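Local coordinates for Exo-alpha-sialidase (Clostridium perfringens, PDB 2VO8), which is a family 33 glycoside hydrolase, a sialidase, whose cohesin module, the part modelled here, probably joins it to partner toxins by binding their dockerin modules, at residues Gly23-Gly34 against Lys92-Pro103; Thr39-Tyr50 against Val111-Gly122. All blocks are in the same frame, centred on the assembly; numbering follows the deposited sequence.

Contact 1. Residues Gly23-Gly34 against Lys92-Pro103; sequences GSAFEAILGIEG and KDSDLVKVNLTP
F26 and L101 form one rung of an antiparallel strand pair in the cohesin beta-sandwich. Strand 26-33 runs against strand 95-103, their axes at 161°. Strand 10-15 continues the sheet beyond 26-33, and strand 55-62 continues it beyond 95-103.

The backbone ladder is regular from F26 to L30. F26 and L101 exchange two bonds (F26 N to L101 O 2.9 Å), as do A28 and V99. At L30 the register slips by one residue. L30 O accepts from both L96 N, at 2.8 Å, and V97 N, at 3.0 Å, which makes a classic beta bulge. G31 faces D95 just past it, with their CA atoms 4.1 Å apart.

F26, A28, L30, V97, V99 and L101 share the buried face. F26 has CG between its backbone N and carbonyl carbon (chi1 71°), and this sets the ring beside the second strand. Its CZ meets L101 CB at 3.7 Å, while P103 CD lies at the ring edge, in its plane. Further along, L30 CD1 rests on V99 CG2 at 4.0 Å. I81 of strand 78-85, across the sandwich, touches L30 and V97.

The other face carries E27, I29, D95, K98 and N100. I29 CG2 packs on the D95 carboxylate, which also forms a salt bridge with K15. At the far end, D93 OD1 accepts from G34 N at 2.8 Å. The bond arrives on the syn side, 33° out of the carboxylate plane. E33 and D93 lie side by side, and one water donates to E33 OE2 and D93 OD2.

The chemistry divides by face: apolar groups meet inside the sandwich, while the outer face mixes I29 with charged and amide groups. The shared water probably eases repulsion between the two carboxylates.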
loop_
_atom_site.group_PDB
_atom_site.type_symbol
_atom_site.label_atom_id
_atom_site.label_comp_id
_atom_site.label_asym_id
_atom_site.label_seq_id
_atom_site.Cartn_x
_atom_site.Cartn_y
_atom_site.Cartn_z
ATOM N N GLY A 23 -18.772 8.884 2.764
ATOM C CA GLY A 23 -19.557 7.885 3.493
ATOM C C GLY A 23 -19.582 6.422 3.017
ATOM O O GLY A 23 -20.266 5.597 3.619
ATOM N N SER A 24 -18.810 6.111 1.975
ATOM C CA SER A 24 -18.766 4.765 1.425
ATOM C C SER A 24 -17.321 4.273 1.504
ATOM O O SER A 24 -16.406 4.882 0.959
ATOM C CB SER A 24 -19.283 4.778 -0.014
ATOM O OG SER A 24 -19.578 3.463 -0.467
ATOM N N ALA A 25 -17.114 3.171 2.222
ATOM C CA ALA A 25 -15.799 2.591 2.382
ATOM C C ALA A 25 -15.321 2.015 1.020
ATOM O O ALA A 25 -16.108 1.485 0.211
ATOM C CB ALA A 25 -15.809 1.499 3.445
ATOM N N PHE A 26 -14.030 2.142 0.790
ATOM C CA PHE A 26 -13.394 1.566 -0.402
ATOM C C PHE A 26 -12.015 1.021 -0.015
ATOM O O PHE A 26 -11.511 1.359 1.019
ATOM C CB PHE A 26 -13.286 2.656 -1.509
ATOM C CG PHE A 26 -12.257 3.729 -1.212
ATOM C CD1 PHE A 26 -10.932 3.637 -1.664
ATOM C CD2 PHE A 26 -12.615 4.871 -0.484
ATOM C CE1 PHE A 26 -10.011 4.618 -1.339
ATOM C CE2 PHE A 26 -11.699 5.821 -0.131
ATOM C CZ PHE A 26 -10.394 5.724 -0.581
ATOM N N GLU A 27 -11.375 0.220 -0.884
ATOM C CA GLU A 27 -10.071 -0.420 -0.668
ATOM C C GLU A 27 -8.977 0.227 -1.575
ATOM O O GLU A 27 -9.248 0.363 -2.768
ATOM C CB GLU A 27 -10.215 -1.935 -1.047
ATOM C CG GLU A 27 -10.814 -2.858 0.099
ATOM C CD GLU A 27 -12.361 -3.096 0.087
ATOM O OE1 GLU A 27 -12.895 -3.596 1.099
ATOM O OE2 GLU A 27 -13.064 -2.827 -0.909
ATOM N N ALA A 28 -7.821 0.607 -1.044
ATOM C CA ALA A 28 -6.618 0.711 -1.857
ATOM C C ALA A 28 -5.758 -0.533 -1.688
ATOM O O ALA A 28 -5.482 -0.959 -0.565
ATOM C CB ALA A 28 -5.830 1.956 -1.484
ATOM N N ILE A 29 -5.337 -1.109 -2.810
ATOM C CA ILE A 29 -4.639 -2.389 -2.803
ATOM C C ILE A 29 -3.156 -2.208 -3.111
ATOM O O ILE A 29 -2.784 -1.830 -4.223
ATOM C CB ILE A 29 -5.249 -3.370 -3.822
ATOM C CG1 ILE A 29 -6.724 -3.622 -3.501
ATOM C CG2 ILE A 29 -4.471 -4.676 -3.836
ATOM C CD1 ILE A 29 -7.444 -4.445 -4.547
ATOM N N LEU A 30 -2.317 -2.480 -2.119
ATOM C CA LEU A 30 -0.891 -2.249 -2.235
ATOM C C LEU A 30 -0.159 -3.538 -2.628
ATOM O O LEU A 30 -0.435 -4.609 -2.092
ATOM C CB LEU A 30 -0.306 -1.707 -0.970
ATOM C CG LEU A 30 -1.078 -0.656 -0.175
ATOM C CD1 LEU A 30 -0.188 -0.178 0.962
ATOM C CD2 LEU A 30 -1.434 0.494 -1.168
ATOM N N GLY A 31 0.751 -3.443 -3.590
ATOM C CA GLY A 31 1.470 -4.655 -4.013
ATOM C C GLY A 31 2.837 -4.381 -4.588
ATOM O O GLY A 31 3.427 -3.326 -4.355
ATOM N N ILE A 32 3.335 -5.386 -5.303
ATOM C CA ILE A 32 4.627 -5.292 -6.012
ATOM C C ILE A 32 4.423 -5.793 -7.438
ATOM O O ILE A 32 3.424 -6.488 -7.736
ATOM C CB ILE A 32 5.735 -6.074 -5.252
ATOM C CG1 ILE A 32 5.384 -7.556 -5.071
ATOM C CG2 ILE A 32 6.075 -5.422 -3.877
ATOM C CD1 ILE A 32 6.577 -8.375 -4.524
ATOM N N GLU A 33 5.339 -5.434 -8.348
ATOM C CA GLU A 33 5.235 -5.849 -9.752
ATOM C C GLU A 33 6.626 -5.768 -10.387
ATOM O O GLU A 33 7.460 -4.985 -9.970
ATOM C CB GLU A 33 4.216 -4.986 -10.514
ATOM C CG GLU A 33 4.023 -5.309 -12.015
ATOM C CD GLU A 33 5.090 -4.671 -12.905
ATOM O OE1 GLU A 33 5.639 -3.622 -12.537
ATOM O OE2 GLU A 33 5.396 -5.241 -13.975
ATOM N N GLY A 34 6.881 -6.670 -11.331
ATOM C CA GLY A 34 8.131 -6.642 -12.087
ATOM C C GLY A 34 9.403 -6.800 -11.280
ATOM O O GLY A 34 10.423 -6.207 -11.606
ATOM N N LYS A 92 6.276 -12.408 -7.472
ATOM C CA LYS A 92 6.894 -11.211 -8.056
ATOM C C LYS A 92 5.852 -10.090 -8.351
ATOM O O LYS A 92 6.198 -8.902 -8.366
ATOM C CB LYS A 92 7.635 -11.581 -9.342
ATOM C CG LYS A 92 8.683 -12.720 -9.209
ATOM C CD LYS A 92 10.043 -12.259 -8.599
ATOM C CE LYS A 92 11.027 -13.450 -8.445
ATOM N NZ LYS A 92 11.801 -13.313 -7.166
ATOM N N ASP A 93 4.614 -10.489 -8.600
ATOM C CA ASP A 93 3.547 -9.522 -9.008
ATOM C C ASP A 93 2.353 -9.550 -8.050
ATOM O O ASP A 93 1.219 -9.197 -8.433
ATOM C CB ASP A 93 3.101 -9.841 -10.436
ATOM C CG ASP A 93 4.073 -9.279 -11.511
ATOM O OD1 ASP A 93 5.225 -8.917 -11.238
ATOM O OD2 ASP A 93 3.654 -9.208 -12.661
ATOM N N SER A 94 2.608 -9.960 -6.813
ATOM C CA SER A 94 1.524 -10.166 -5.851
ATOM C C SER A 94 0.969 -8.854 -5.252
ATOM O O SER A 94 1.674 -7.897 -5.080
ATOM C CB SER A 94 1.864 -11.158 -4.702
ATOM O OG SER A 94 3.250 -11.392 -4.492
ATOM N N ASP A 95 -0.309 -8.906 -4.908
ATOM C CA ASP A 95 -0.950 -7.921 -4.072
ATOM C C ASP A 95 -0.743 -8.344 -2.605
ATOM O O ASP A 95 -0.822 -9.554 -2.261
ATOM C CB ASP A 95 -2.423 -7.787 -4.467
ATOM C CG ASP A 95 -2.599 -7.172 -5.871
ATOM O OD1 ASP A 95 -1.611 -6.687 -6.425
ATOM O OD2 ASP A 95 -3.712 -7.174 -6.400
ATOM N N LEU A 96 -0.411 -7.359 -1.774
ATOM C CA LEU A 96 0.078 -7.605 -0.421
ATOM C C LEU A 96 -0.814 -7.042 0.714
ATOM O O LEU A 96 -0.944 -7.668 1.763
ATOM C CB LEU A 96 1.488 -7.050 -0.274
ATOM C CG LEU A 96 2.580 -7.677 -1.140
ATOM C CD1 LEU A 96 3.910 -7.048 -0.860
ATOM C CD2 LEU A 96 2.661 -9.206 -0.845
ATOM N N VAL A 97 -1.422 -5.879 0.492
ATOM C CA VAL A 97 -2.100 -5.160 1.579
ATOM C C VAL A 97 -3.396 -4.525 1.065
ATOM O O VAL A 97 -3.434 -4.041 -0.072
ATOM C CB VAL A 97 -1.225 -4.045 2.158
ATOM C CG1 VAL A 97 -2.022 -3.285 3.354
ATOM C CG2 VAL A 97 0.139 -4.551 2.573
ATOM N N LYS A 98 -4.448 -4.580 1.892
ATOM C CA LYS A 98 -5.726 -3.890 1.639
ATOM C C LYS A 98 -5.795 -2.740 2.639
ATOM O O LYS A 98 -5.757 -2.980 3.845
ATOM C CB LYS A 98 -6.902 -4.813 1.941
ATOM C CG LYS A 98 -7.001 -6.076 1.108
ATOM C CD LYS A 98 -8.329 -6.810 1.359
ATOM C CE LYS A 98 -8.221 -8.157 2.083
ATOM N NZ LYS A 98 -9.401 -8.984 1.608
ATOM N N VAL A 99 -5.912 -1.501 2.155
ATOM C CA VAL A 99 -6.100 -0.341 3.036
ATOM C C VAL A 99 -7.539 0.157 2.859
ATOM O O VAL A 99 -7.946 0.539 1.776
ATOM C CB VAL A 99 -5.089 0.820 2.748
ATOM C CG1 VAL A 99 -5.285 2.008 3.727
ATOM C CG2 VAL A 99 -3.680 0.358 2.788
ATOM N N ASN A 100 -8.347 0.058 3.916
ATOM C CA ASN A 100 -9.774 0.358 3.826
ATOM C C ASN A 100 -9.976 1.773 4.398
ATOM O O ASN A 100 -9.521 2.069 5.502
ATOM C CB ASN A 100 -10.598 -0.669 4.601
ATOM C CG ASN A 100 -12.046 -0.574 4.283
ATOM O OD1 ASN A 100 -12.735 0.383 4.745
ATOM N ND2 ASN A 100 -12.547 -1.504 3.457
ATOM N N LEU A 101 -10.570 2.631 3.579
ATOM C CA LEU A 101 -10.761 4.072 3.847
ATOM C C LEU A 101 -12.189 4.469 3.566
ATOM O O LEU A 101 -12.818 3.910 2.733
ATOM C CB LEU A 101 -9.839 4.913 2.946
ATOM C CG LEU A 101 -8.348 4.678 3.225
ATOM C CD1 LEU A 101 -7.579 4.401 1.906
ATOM C CD2 LEU A 101 -7.694 5.764 3.984
ATOM N N THR A 102 -12.704 5.472 4.279
ATOM C CA THR A 102 -14.007 6.085 3.968
ATOM C C THR A 102 -13.808 7.599 3.792
ATOM O O THR A 102 -13.274 8.263 4.702
ATOM C CB THR A 102 -15.045 5.839 5.060
ATOM O OG1 THR A 102 -15.199 4.417 5.285
ATOM C CG2 THR A 102 -16.413 6.502 4.710
ATOM N N PRO A 103 -14.183 8.128 2.629
ATOM C CA PRO A 103 -14.025 9.606 2.477
ATOM C C PRO A 103 -15.000 10.345 3.366
ATOM O O PRO A 103 -16.070 9.829 3.648
ATOM C CB PRO A 103 -14.329 9.866 0.994
ATOM C CG PRO A 103 -14.383 8.442 0.323
ATOM C CD PRO A 103 -14.736 7.503 1.419
HETATM O O HOH W 1 0.689 -5.814 -7.534
HETATM O O HOH W 2 5.057 -7.817 -14.283
#

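Contact 2. Residues Thr39-Tyr50 against Val111-Gly122; sequences TEVYSAEYLFEY and VLGLTTALVGAG
L114 packs against Y46 and F48 at the apolar centre of this antiparallel pair. L114 CD2 meets Y46 CB at 3.8 Å, and L114 CD1 lies equally close to Y46 CD1. The same CD2 also sits at the edge of the F48 ring, in its plane, 4.0 Å from F48 CD1. F48 has CG anti to its backbone N (chi1 174°), which brings the ring's edge to L114 CD2. L96, V99 and L101 of strand 95-103 touch this face, as does I14 of strand 10-15.

V41, A44 and V119 extend the apolar row one way. V41 and V119 cross at about a right angle, with their CG1 atoms 3.7 Å apart. Y50 and L112 extend it the other way.

The backbone ladder joins strand 41-49 to both parts of strand 107-121, which turns a corner at T115. E49 and G113 exchange two bonds before the corner, and E45 and L118 exchange two after it. At the corner, T115 N donates to L47 O at 2.9 Å, nearly straight onto the carbonyl. A classic beta bulge lies near the other end. There G120 O accepts from Y42 N at 2.8 Å and only weakly from S43 N.

The opposite face is more polar. E45 and L118 lie side by side, pointing the same way, and the glutamate's carboxylate end comes against L118 CD1 (E45 OE1 to L118 CD1 3.7 Å). S43 OG sits over G120, 3.3 Å from G120 CA. At the edge, T115 OG1 donates to E49 OE2 at 2.7 Å. The bond reaches the anti side of the carboxylate, 24° out of its plane.

The E49 bond probably helps hold the T115 hydroxyl where the strand changes course. T116 N, next along, is buried without a partner, a probable local cost of the corner.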
loop_
_atom_site.group_PDB
_atom_site.type_symbol
_atom_site.label_atom_id
_atom_site.label_comp_id
_atom_site.label_asym_id
_atom_site.label_seq_id
_atom_site.Cartn_x
_atom_site.Cartn_y
_atom_site.Cartn_z
ATOM N N THR A 39 15.646 -11.700 -7.226
ATOM C CA THR A 39 15.333 -11.112 -5.929
ATOM C C THR A 39 14.280 -12.004 -5.287
ATOM O O THR A 39 13.219 -12.208 -5.860
ATOM C CB THR A 39 14.898 -9.607 -6.036
ATOM O OG1 THR A 39 16.066 -8.799 -6.252
ATOM C CG2 THR A 39 14.227 -9.158 -4.742
ATOM N N GLU A 40 14.632 -12.611 -4.147
ATOM C CA GLU A 40 13.738 -13.483 -3.396
ATOM C C GLU A 40 13.108 -12.700 -2.251
ATOM O O GLU A 40 13.780 -12.418 -1.306
ATOM C CB GLU A 40 14.532 -14.653 -2.807
ATOM C CG GLU A 40 14.783 -15.788 -3.757
ATOM C CD GLU A 40 15.157 -17.089 -3.031
ATOM O OE1 GLU A 40 14.486 -17.464 -2.027
ATOM O OE2 GLU A 40 16.124 -17.745 -3.472
ATOM N N VAL A 41 11.823 -12.357 -2.340
ATOM C CA VAL A 41 11.244 -11.385 -1.410
ATOM C C VAL A 41 10.583 -12.112 -0.229
ATOM O O VAL A 41 9.814 -13.006 -0.442
ATOM C CB VAL A 41 10.191 -10.458 -2.112
ATOM C CG1 VAL A 41 9.576 -9.504 -1.148
ATOM C CG2 VAL A 41 10.844 -9.666 -3.231
ATOM N N TYR A 42 10.909 -11.696 0.984
ATOM C CA TYR A 42 10.260 -12.247 2.191
ATOM C C TYR A 42 9.478 -11.193 3.003
ATOM O O TYR A 42 8.721 -11.518 3.936
ATOM C CB TYR A 42 11.251 -13.065 3.031
ATOM C CG TYR A 42 11.587 -14.389 2.343
ATOM C CD1 TYR A 42 10.744 -15.473 2.479
ATOM C CD2 TYR A 42 12.716 -14.520 1.495
ATOM C CE1 TYR A 42 11.016 -16.698 1.861
ATOM C CE2 TYR A 42 12.990 -15.715 0.872
ATOM C CZ TYR A 42 12.122 -16.813 1.057
ATOM O OH TYR A 42 12.319 -18.055 0.467
ATOM N N SER A 43 9.639 -9.924 2.670
ATOM C CA SER A 43 8.935 -8.893 3.456
ATOM C C SER A 43 8.837 -7.670 2.588
ATOM O O SER A 43 9.658 -7.516 1.679
ATOM C CB SER A 43 9.702 -8.565 4.743
ATOM O OG SER A 43 11.019 -8.133 4.514
ATOM N N ALA A 44 7.855 -6.809 2.859
ATOM C CA ALA A 44 7.850 -5.484 2.214
ATOM C C ALA A 44 7.542 -4.419 3.268
ATOM O O ALA A 44 7.064 -4.729 4.390
ATOM C CB ALA A 44 6.911 -5.461 1.060
ATOM N N GLU A 45 7.812 -3.165 2.921
ATOM C CA GLU A 45 7.483 -2.042 3.791
ATOM C C GLU A 45 7.063 -0.821 2.981
ATOM O O GLU A 45 7.799 -0.361 2.107
ATOM C CB GLU A 45 8.672 -1.694 4.689
ATOM C CG GLU A 45 8.567 -0.332 5.358
ATOM C CD GLU A 45 9.711 -0.065 6.316
ATOM O OE1 GLU A 45 10.552 -0.967 6.506
ATOM O OE2 GLU A 45 9.769 1.049 6.878
ATOM N N TYR A 46 5.877 -0.300 3.275
ATOM C CA TYR A 46 5.425 0.956 2.688
ATOM C C TYR A 46 5.397 2.071 3.728
ATOM O O TYR A 46 5.334 1.811 4.930
ATOM C CB TYR A 46 4.039 0.787 2.062
ATOM C CG TYR A 46 3.939 -0.376 1.102
ATOM C CD1 TYR A 46 4.423 -0.274 -0.196
ATOM C CD2 TYR A 46 3.360 -1.576 1.491
ATOM C CE1 TYR A 46 4.335 -1.334 -1.077
ATOM C CE2 TYR A 46 3.266 -2.642 0.617
ATOM C CZ TYR A 46 3.754 -2.516 -0.666
ATOM O OH TYR A 46 3.664 -3.574 -1.541
ATOM N N LEU A 47 5.447 3.313 3.257
ATOM C CA LEU A 47 4.903 4.424 3.996
ATOM C C LEU A 47 3.786 4.924 3.090
ATOM O O LEU A 47 4.020 5.391 1.967
ATOM C CB LEU A 47 5.917 5.488 4.429
ATOM C CG LEU A 47 5.212 6.504 5.370
ATOM C CD1 LEU A 47 5.035 6.024 6.800
ATOM C CD2 LEU A 47 5.850 7.900 5.305
ATOM N N PHE A 48 2.563 4.714 3.587
ATOM C CA PHE A 48 1.327 4.981 2.854
ATOM C C PHE A 48 0.839 6.365 3.260
ATOM O O PHE A 48 0.717 6.640 4.434
ATOM C CB PHE A 48 0.249 3.964 3.194
ATOM C CG PHE A 48 -1.098 4.274 2.565
ATOM C CD1 PHE A 48 -1.373 3.950 1.247
ATOM C CD2 PHE A 48 -2.088 4.913 3.300
ATOM C CE1 PHE A 48 -2.596 4.230 0.676
ATOM C CE2 PHE A 48 -3.299 5.164 2.746
ATOM C CZ PHE A 48 -3.578 4.835 1.459
ATOM N N GLU A 49 0.582 7.231 2.290
ATOM C CA GLU A 49 0.206 8.627 2.603
ATOM C C GLU A 49 -1.136 8.951 1.999
ATOM O O GLU A 49 -1.504 8.486 0.911
ATOM C CB GLU A 49 1.308 9.593 2.157
ATOM C CG GLU A 49 2.584 9.387 2.969
ATOM C CD GLU A 49 3.464 10.599 3.001
ATOM O OE1 GLU A 49 2.925 11.737 3.056
ATOM O OE2 GLU A 49 4.705 10.423 3.020
ATOM N N TYR A 50 -1.899 9.729 2.764
ATOM C CA TYR A 50 -3.227 10.130 2.363
ATOM C C TYR A 50 -3.607 11.412 3.144
ATOM O O TYR A 50 -2.966 11.761 4.136
ATOM C CB TYR A 50 -4.217 9.027 2.674
ATOM C CG TYR A 50 -4.575 8.904 4.133
ATOM C CD1 TYR A 50 -5.750 9.486 4.645
ATOM C CD2 TYR A 50 -3.764 8.168 5.013
ATOM C CE1 TYR A 50 -6.098 9.320 5.993
ATOM C CE2 TYR A 50 -4.090 8.034 6.357
ATOM C CZ TYR A 50 -5.270 8.613 6.847
ATOM O OH TYR A 50 -5.554 8.497 8.201
ATOM N N VAL A 111 -4.710 12.386 -3.561
ATOM C CA VAL A 111 -3.626 11.440 -3.899
ATOM C C VAL A 111 -3.385 10.464 -2.752
ATOM O O VAL A 111 -3.099 10.881 -1.624
ATOM C CB VAL A 111 -2.344 12.179 -4.268
ATOM C CG1 VAL A 111 -1.197 11.193 -4.580
ATOM C CG2 VAL A 111 -2.634 13.181 -5.451
ATOM N N LEU A 112 -3.490 9.166 -3.080
ATOM C CA LEU A 112 -3.058 8.071 -2.233
ATOM C C LEU A 112 -1.667 7.617 -2.739
ATOM O O LEU A 112 -1.558 7.204 -3.887
ATOM C CB LEU A 112 -4.064 6.958 -2.297
ATOM C CG LEU A 112 -5.525 7.422 -2.040
ATOM C CD1 LEU A 112 -6.479 6.314 -2.275
ATOM C CD2 LEU A 112 -5.593 8.090 -0.613
ATOM N N GLY A 113 -0.659 7.821 -1.903
ATOM C CA GLY A 113 0.757 7.663 -2.258
ATOM C C GLY A 113 1.533 6.640 -1.449
ATOM O O GLY A 113 1.242 6.374 -0.298
ATOM N N LEU A 114 2.567 6.101 -2.075
ATOM C CA LEU A 114 3.546 5.289 -1.376
ATOM C C LEU A 114 4.855 6.053 -1.466
ATOM O O LEU A 114 5.454 6.146 -2.573
ATOM C CB LEU A 114 3.606 3.878 -1.998
ATOM C CG LEU A 114 2.366 2.967 -1.981
ATOM C CD1 LEU A 114 2.474 1.624 -2.817
ATOM C CD2 LEU A 114 1.931 2.563 -0.519
ATOM N N THR A 115 5.289 6.635 -0.348
ATOM C CA THR A 115 6.481 7.488 -0.352
ATOM C C THR A 115 7.763 6.751 0.071
ATOM O O THR A 115 8.858 7.301 -0.015
ATOM C CB THR A 115 6.274 8.736 0.531
ATOM O OG1 THR A 115 5.861 8.331 1.845
ATOM C CG2 THR A 115 5.218 9.632 -0.059
ATOM N N THR A 116 7.563 5.534 0.578
ATOM C CA THR A 116 8.601 4.540 0.912
ATOM C C THR A 116 8.030 3.208 0.438
ATOM O O THR A 116 6.800 2.906 0.612
ATOM C CB THR A 116 8.915 4.532 2.419
ATOM O OG1 THR A 116 9.520 5.779 2.813
ATOM C CG2 THR A 116 9.837 3.326 2.864
ATOM N N ALA A 117 8.887 2.413 -0.223
ATOM C CA ALA A 117 8.495 1.086 -0.720
ATOM C C ALA A 117 9.780 0.271 -0.853
ATOM O O ALA A 117 10.663 0.636 -1.613
ATOM C CB ALA A 117 7.781 1.182 -2.021
ATOM N N LEU A 118 9.888 -0.759 -0.027
ATOM C CA LEU A 118 11.159 -1.519 0.141
ATOM C C LEU A 118 10.769 -2.978 0.228
ATOM O O LEU A 118 9.632 -3.283 0.671
ATOM C CB LEU A 118 11.842 -1.161 1.449
ATOM C CG LEU A 118 12.125 0.239 1.980
ATOM C CD1 LEU A 118 12.407 0.133 3.443
ATOM C CD2 LEU A 118 13.305 0.882 1.238
ATOM N N VAL A 119 11.703 -3.867 -0.134
ATOM C CA VAL A 119 11.543 -5.312 0.111
ATOM C C VAL A 119 12.765 -5.856 0.855
ATOM O O VAL A 119 13.887 -5.379 0.665
ATOM C CB VAL A 119 11.249 -6.172 -1.174
ATOM C CG1 VAL A 119 9.853 -5.876 -1.788
ATOM C CG2 VAL A 119 12.347 -5.999 -2.226
ATOM N N GLY A 120 12.516 -6.808 1.769
ATOM C CA GLY A 120 13.557 -7.592 2.414
ATOM C C GLY A 120 13.629 -8.864 1.623
ATOM O O GLY A 120 12.588 -9.447 1.259
ATOM N N ALA A 121 14.852 -9.299 1.355
ATOM C CA ALA A 121 15.093 -10.367 0.407
ATOM C C ALA A 121 15.920 -11.463 1.055
ATOM O O ALA A 121 16.369 -11.339 2.194
ATOM C CB ALA A 121 15.798 -9.829 -0.830
ATOM N N GLY A 122 16.112 -12.540 0.308
ATOM C CA GLY A 122 16.859 -13.733 0.783
ATOM C C GLY A 122 18.374 -13.598 0.879
ATOM O O GLY A 122 19.075 -14.531 1.292
#

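Overall arrangement
From the N terminus, strands 10-15 and 19-21 lead to strand 26-33, and the chain goes on to 41-49, so the first halves of both contacts come before any second half. Strands 55-62, 67-75 and 78-85 follow. Strand 95-103 then returns to 26-33, and contact 1 closes its loop. Strand 107-121 comes next and closes contact 2 against 41-49. The two loops therefore cross, since their segments alternate along the chain. Their centres lie 12 Å apart and they meet in the core, where L30 touches L114 and L96 touches Y46. Each ties an early strand to a late one within a sheet, and the two pairs pack face to face in the cohesin sandwich.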